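Local coordinates for protein putative fimbrium tip subunit Fim1C (Bacteroides ovatus, PDB 4EPS) that is probably a component of the fimbrium tip, the end of filamentous surface appendages that mediate cell adhesion and biofilm formation, at residues 370-384 with 471-483. Sequence-based numbering, arbitrary orientation.
Sequences VTGYYDANENNKNKP and SSTERNNKNMYIV. With SO4 (sulfate ion), chain G.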
loop_
_atom_site.group_PDB
_atom_site.type_symbol
_atom_site.label_atom_id
_atom_site.label_comp_id
_atom_site.label_asym_id
_atom_site.label_seq_id
_atom_site.Cartn_x
_atom_site.Cartn_y
_atom_site.Cartn_z
ATOM N N VAL A 370 1.488 -0.823 -39.600
ATOM C CA VAL A 370 1.672 -2.141 -38.970
ATOM C C VAL A 370 3.063 -2.722 -39.342
ATOM O O VAL A 370 3.502 -3.685 -38.721
ATOM C CB VAL A 370 0.539 -3.146 -39.344
ATOM C CG1 VAL A 370 -0.826 -2.657 -38.854
ATOM C CG2 VAL A 370 0.520 -3.428 -40.856
ATOM N N THR A 371 3.754 -2.170 -40.360
ATOM C CA THR A 371 5.043 -2.750 -40.743
ATOM C C THR A 371 6.107 -2.642 -39.642
ATOM O O THR A 371 6.181 -1.650 -38.923
ATOM C CB THR A 371 5.567 -2.124 -42.059
ATOM O OG1 THR A 371 6.552 -2.990 -42.620
ATOM C CG2 THR A 371 6.111 -0.688 -41.898
ATOM N N GLY A 372 6.920 -3.673 -39.522
ATOM C CA GLY A 372 8.089 -3.597 -38.666
ATOM C C GLY A 372 9.294 -3.235 -39.519
ATOM O O GLY A 372 10.325 -2.797 -39.006
ATOM N N TYR A 373 9.164 -3.399 -40.848
ATOM C CA TYR A 373 10.316 -3.342 -41.746
ATOM C C TYR A 373 10.454 -2.094 -42.626
ATOM O O TYR A 373 11.594 -1.686 -42.885
ATOM C CB TYR A 373 10.293 -4.596 -42.648
ATOM C CG TYR A 373 11.625 -4.925 -43.300
ATOM C CD1 TYR A 373 12.557 -5.745 -42.664
ATOM C CD2 TYR A 373 11.949 -4.423 -44.555
ATOM C CE1 TYR A 373 13.775 -6.061 -43.270
ATOM C CE2 TYR A 373 13.172 -4.718 -45.160
ATOM C CZ TYR A 373 14.082 -5.532 -44.511
ATOM O OH TYR A 373 15.278 -5.817 -45.130
ATOM N N TYR A 374 9.349 -1.539 -43.137
ATOM C CA TYR A 374 9.397 -0.416 -44.068
ATOM C C TYR A 374 8.893 0.880 -43.456
ATOM O O TYR A 374 8.397 1.728 -44.192
ATOM C CB TYR A 374 8.539 -0.748 -45.307
ATOM C CG TYR A 374 8.985 -1.994 -46.031
ATOM C CD1 TYR A 374 10.081 -1.968 -46.896
ATOM C CD2 TYR A 374 8.303 -3.198 -45.874
ATOM C CE1 TYR A 374 10.504 -3.119 -47.560
ATOM C CE2 TYR A 374 8.712 -4.353 -46.539
ATOM C CZ TYR A 374 9.805 -4.305 -47.390
ATOM O OH TYR A 374 10.204 -5.434 -48.060
ATOM N N ASP A 375 9.012 1.053 -42.131
ATOM C CA ASP A 375 8.485 2.259 -41.487
ATOM C C ASP A 375 9.284 3.498 -41.949
ATOM O O ASP A 375 10.501 3.446 -42.023
ATOM C CB ASP A 375 8.502 2.122 -39.966
ATOM C CG ASP A 375 7.732 3.227 -39.273
ATOM O OD1 ASP A 375 8.346 4.272 -38.966
ATOM O OD2 ASP A 375 6.517 3.047 -39.042
ATOM N N ALA A 376 8.579 4.592 -42.255
ATOM C CA ALA A 376 9.182 5.838 -42.733
ATOM C C ALA A 376 9.976 6.565 -41.637
ATOM O O ALA A 376 10.914 7.277 -41.965
ATOM C CB ALA A 376 8.093 6.752 -43.273
ATOM N N ASN A 377 9.615 6.387 -40.344
ATOM C CA ASN A 377 10.299 7.104 -39.263
ATOM C C ASN A 377 11.272 6.256 -38.455
ATOM O O ASN A 377 12.213 6.814 -37.897
ATOM C CB ASN A 377 9.278 7.755 -38.327
ATOM C CG ASN A 377 8.439 8.784 -39.049
ATOM O OD1 ASN A 377 8.928 9.482 -39.927
ATOM N ND2 ASN A 377 7.159 8.873 -38.737
ATOM N N GLU A 378 11.046 4.936 -38.353
ATOM C CA GLU A 378 11.917 4.062 -37.561
ATOM C C GLU A 378 12.450 2.931 -38.417
ATOM O O GLU A 378 11.694 2.343 -39.192
ATOM C CB GLU A 378 11.165 3.500 -36.348
ATOM C CG GLU A 378 10.735 4.555 -35.348
ATOM C CD GLU A 378 10.907 4.070 -33.927
ATOM O OE1 GLU A 378 10.060 3.271 -33.470
ATOM O OE2 GLU A 378 11.922 4.432 -33.296
ATOM N N ASN A 379 13.727 2.580 -38.230
ATOM C CA ASN A 379 14.398 1.535 -39.004
ATOM C C ASN A 379 13.903 0.127 -38.582
ATOM O O ASN A 379 13.111 -0.007 -37.637
ATOM C CB ASN A 379 15.956 1.669 -38.932
ATOM C CG ASN A 379 16.582 1.430 -37.576
ATOM O OD1 ASN A 379 16.116 0.625 -36.763
ATOM N ND2 ASN A 379 17.706 2.095 -37.325
ATOM N N ASN A 380 14.364 -0.918 -39.284
ATOM C CA ASN A 380 13.878 -2.275 -39.040
ATOM C C ASN A 380 14.509 -2.956 -37.792
ATOM O O ASN A 380 14.205 -4.120 -37.521
ATOM C CB ASN A 380 14.064 -3.125 -40.294
ATOM C CG ASN A 380 15.491 -3.334 -40.715
ATOM O OD1 ASN A 380 16.411 -3.364 -39.902
ATOM N ND2 ASN A 380 15.690 -3.560 -41.987
ATOM N N LYS A 381 15.368 -2.243 -37.045
ATOM C CA LYS A 381 15.922 -2.750 -35.784
ATOM C C LYS A 381 15.079 -2.218 -34.606
ATOM O O LYS A 381 14.832 -2.942 -33.648
ATOM C CB LYS A 381 17.404 -2.342 -35.622
ATOM C CG LYS A 381 18.330 -2.940 -36.685
ATOM C CD LYS A 381 19.771 -2.433 -36.571
ATOM C CE LYS A 381 20.098 -1.373 -37.602
ATOM N NZ LYS A 381 21.562 -1.279 -37.856
ATOM N N ASN A 382 14.609 -0.973 -34.699
ATOM C CA ASN A 382 13.817 -0.311 -33.645
ATOM C C ASN A 382 12.303 -0.532 -33.746
ATOM O O ASN A 382 11.655 -0.783 -32.725
ATOM C CB ASN A 382 14.090 1.198 -33.667
ATOM C CG ASN A 382 15.500 1.518 -33.247
ATOM O OD1 ASN A 382 16.001 1.009 -32.239
ATOM N ND2 ASN A 382 16.178 2.318 -34.042
ATOM N N LYS A 383 11.734 -0.393 -34.938
ATOM C CA LYS A 383 10.271 -0.514 -35.125
ATOM C C LYS A 383 9.705 -1.863 -34.558
ATOM O O LYS A 383 8.716 -1.793 -33.822
ATOM C CB LYS A 383 9.873 -0.307 -36.600
ATOM C CG LYS A 383 8.348 -0.346 -36.831
ATOM C CD LYS A 383 7.604 0.880 -36.299
ATOM C CE LYS A 383 6.088 0.765 -36.471
ATOM N NZ LYS A 383 5.666 0.780 -37.903
ATOM N N PRO A 384 10.318 -3.058 -34.780
ATOM C CA PRO A 384 9.740 -4.299 -34.202
ATOM C C PRO A 384 9.848 -4.414 -32.685
ATOM O O PRO A 384 9.274 -5.346 -32.121
ATOM C CB PRO A 384 10.561 -5.414 -34.855
ATOM C CG PRO A 384 11.177 -4.780 -36.082
ATOM C CD PRO A 384 11.470 -3.381 -35.652
ATOM N N SER A 471 2.791 -12.269 -34.261
ATOM C CA SER A 471 2.643 -10.886 -33.826
ATOM C C SER A 471 1.741 -10.192 -34.851
ATOM O O SER A 471 1.472 -10.755 -35.929
ATOM C CB SER A 471 3.984 -10.165 -33.702
ATOM O OG SER A 471 4.424 -9.733 -34.982
ATOM N N SER A 472 1.304 -8.974 -34.533
ATOM C CA SER A 472 0.506 -8.173 -35.460
ATOM C C SER A 472 1.428 -7.247 -36.287
ATOM O O SER A 472 0.930 -6.396 -37.030
ATOM C CB SER A 472 -0.529 -7.350 -34.700
ATOM O OG SER A 472 0.108 -6.578 -33.689
ATOM N N THR A 473 2.768 -7.414 -36.157
ATOM C CA THR A 473 3.765 -6.606 -36.876
ATOM C C THR A 473 4.048 -7.264 -38.240
ATOM O O THR A 473 4.466 -8.422 -38.303
ATOM C CB THR A 473 5.027 -6.455 -35.998
ATOM O OG1 THR A 473 4.616 -5.959 -34.710
ATOM C CG2 THR A 473 6.072 -5.508 -36.635
ATOM N N GLU A 474 3.817 -6.517 -39.326
ATOM C CA GLU A 474 3.962 -7.055 -40.667
ATOM C C GLU A 474 5.396 -6.949 -41.179
ATOM O O GLU A 474 6.062 -5.928 -40.956
ATOM C CB GLU A 474 3.008 -6.307 -41.618
ATOM C CG GLU A 474 2.897 -6.959 -42.989
ATOM C CD GLU A 474 2.012 -6.213 -43.963
ATOM O OE1 GLU A 474 2.260 -5.002 -44.175
ATOM O OE2 GLU A 474 1.117 -6.853 -44.567
ATOM N N ARG A 475 5.867 -8.008 -41.882
ATOM C CA ARG A 475 7.187 -7.999 -42.524
ATOM C C ARG A 475 7.029 -7.523 -43.965
ATOM O O ARG A 475 7.764 -6.636 -44.397
ATOM C CB ARG A 475 7.875 -9.380 -42.467
ATOM C CG ARG A 475 9.119 -9.539 -43.397
ATOM C CD ARG A 475 10.219 -8.504 -43.131
ATOM N NE ARG A 475 11.370 -8.703 -44.020
ATOM C CZ ARG A 475 11.475 -8.193 -45.236
ATOM N NH1 ARG A 475 10.502 -7.439 -45.735
ATOM N NH2 ARG A 475 12.547 -8.457 -45.983
ATOM N N ASN A 476 6.100 -8.137 -44.723
ATOM C CA ASN A 476 5.833 -7.801 -46.140
ATOM C C ASN A 476 4.443 -8.356 -46.493
ATOM O O ASN A 476 3.702 -8.762 -45.583
ATOM C CB ASN A 476 6.965 -8.332 -47.095
ATOM C CG ASN A 476 7.198 -9.827 -47.118
ATOM O OD1 ASN A 476 6.364 -10.627 -46.686
ATOM N ND2 ASN A 476 8.341 -10.252 -47.646
ATOM N N ASN A 477 4.091 -8.399 -47.780
ATOM C CA ASN A 477 2.763 -8.873 -48.204
ATOM C C ASN A 477 2.514 -10.354 -47.849
ATOM O O ASN A 477 1.368 -10.743 -47.650
ATOM C CB ASN A 477 2.583 -8.643 -49.718
ATOM C CG ASN A 477 3.578 -9.368 -50.597
ATOM O OD1 ASN A 477 4.764 -9.468 -50.290
ATOM N ND2 ASN A 477 3.113 -9.898 -51.712
ATOM N N LYS A 478 3.576 -11.150 -47.702
ATOM C CA LYS A 478 3.439 -12.583 -47.428
ATOM C C LYS A 478 3.699 -12.993 -45.986
ATOM O O LYS A 478 3.270 -14.090 -45.596
ATOM C CB LYS A 478 4.423 -13.387 -48.309
ATOM C CG LYS A 478 4.315 -13.128 -49.804
ATOM C CD LYS A 478 5.654 -13.504 -50.443
ATOM C CE LYS A 478 5.721 -13.270 -51.930
ATOM N NZ LYS A 478 7.082 -13.557 -52.467
ATOM N N ASN A 479 4.467 -12.178 -45.216
ATOM C CA ASN A 479 4.953 -12.543 -43.877
ATOM C C ASN A 479 4.649 -11.559 -42.780
ATOM O O ASN A 479 4.654 -10.347 -42.993
ATOM C CB ASN A 479 6.500 -12.673 -43.913
ATOM C CG ASN A 479 7.062 -13.894 -44.612
ATOM O OD1 ASN A 479 6.474 -14.447 -45.536
ATOM N ND2 ASN A 479 8.257 -14.304 -44.233
HETATM N N MSE A 480 4.477 -12.101 -41.567
HETATM C CA MSE A 480 4.382 -11.363 -40.317
HETATM C C MSE A 480 5.692 -11.564 -39.568
HETATM O O MSE A 480 6.422 -12.510 -39.843
HETATM C CB MSE A 480 3.217 -11.902 -39.416
HETATM C CG MSE A 480 1.835 -11.885 -40.068
HETATM SE SE MSE A 480 1.326 -10.114 -40.620
HETATM C CE MSE A 480 1.045 -9.292 -38.926
ATOM N N TYR A 481 5.965 -10.724 -38.581
ATOM C CA TYR A 481 7.030 -10.995 -37.622
ATOM C C TYR A 481 6.498 -12.067 -36.656
ATOM O O TYR A 481 5.317 -12.015 -36.250
ATOM C CB TYR A 481 7.400 -9.726 -36.832
ATOM C CG TYR A 481 8.342 -8.816 -37.586
ATOM C CD1 TYR A 481 7.892 -8.032 -38.643
ATOM C CD2 TYR A 481 9.686 -8.723 -37.229
ATOM C CE1 TYR A 481 8.755 -7.177 -39.328
ATOM C CE2 TYR A 481 10.548 -7.835 -37.877
ATOM C CZ TYR A 481 10.084 -7.091 -38.949
ATOM O OH TYR A 481 10.930 -6.249 -39.620
ATOM N N ILE A 482 7.346 -13.034 -36.303
ATOM C CA ILE A 482 7.000 -14.107 -35.358
ATOM C C ILE A 482 8.045 -14.085 -34.255
ATOM O O ILE A 482 9.219 -13.781 -34.515
ATOM C CB ILE A 482 6.903 -15.492 -36.075
ATOM C CG1 ILE A 482 8.106 -15.702 -37.081
ATOM C CG2 ILE A 482 5.505 -15.634 -36.749
ATOM C CD1 ILE A 482 8.326 -17.209 -37.631
ATOM N N VAL A 483 7.625 -14.402 -33.039
ATOM C CA VAL A 483 8.505 -14.308 -31.895
ATOM C C VAL A 483 8.820 -15.695 -31.344
ATOM O O VAL A 483 7.937 -16.543 -31.199
ATOM C CB VAL A 483 7.900 -13.362 -30.802
ATOM C CG1 VAL A 483 8.738 -13.358 -29.520
ATOM C CG2 VAL A 483 7.782 -11.933 -31.351
HETATM S S SO4 G . 14.911 -10.203 -43.784
HETATM O O1 SO4 G . 15.410 -11.581 -43.695
HETATM O O2 SO4 G . 15.738 -9.340 -42.931
HETATM O O3 SO4 G . 14.920 -9.724 -45.154
HETATM O O4 SO4 G . 13.529 -10.135 -43.327
HETATM O O HOH W 1 5.117 -4.514 -44.353
HETATM O O HOH W 2 13.413 -6.329 -38.955
#
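A single beta bridge, Thr371 with Glu474, joins the loop before helix 389-403 to an outer strand of the three-stranded antiparallel sheet, and a cation-pi stack lies beside it. Glu474 is gripped through its backbone: its N donates to Val370 O (2.9 Å), and its O accepts from Gly372 N (2.8 Å) in the carbonyl plane. Thr473 CG2 presses on Gly372 CA at 3.4 Å, tighter than usual. Gly372 CA also lies close to Tyr481 CE1. The guanidinium of Arg475 lies flat on one face of the Tyr373 ring, CZ 3.5 Å from the ring centroid and the planes 4° apart. A bend at chi2 (57°) brings the guanidinium over the ring, the two side chains running the same way. In the guanidinium plane, NH1 donates to Tyr374 OH (3.1 Å), while NE and NH2 hold a sulfate, probably from the crystallisation liquor and also bound by Thr494. Replacing Tyr373 by an alanine would probably leave the Arg475 guanidinium without its aromatic platform and freer to turn. The Glu474 carboxylate pairs with Lys498 and accepts from the backbone N of Ile354 and His355; a water also joins its OE1 to Thr371 OG1. Pro384 CG packs against Tyr481 CE2. Tyr481 OH lies at the edge of the Tyr373 ring, 3.5 Å from CD1, and a water 2.6 Å from Tyr481 OH also donates to Asn380 O.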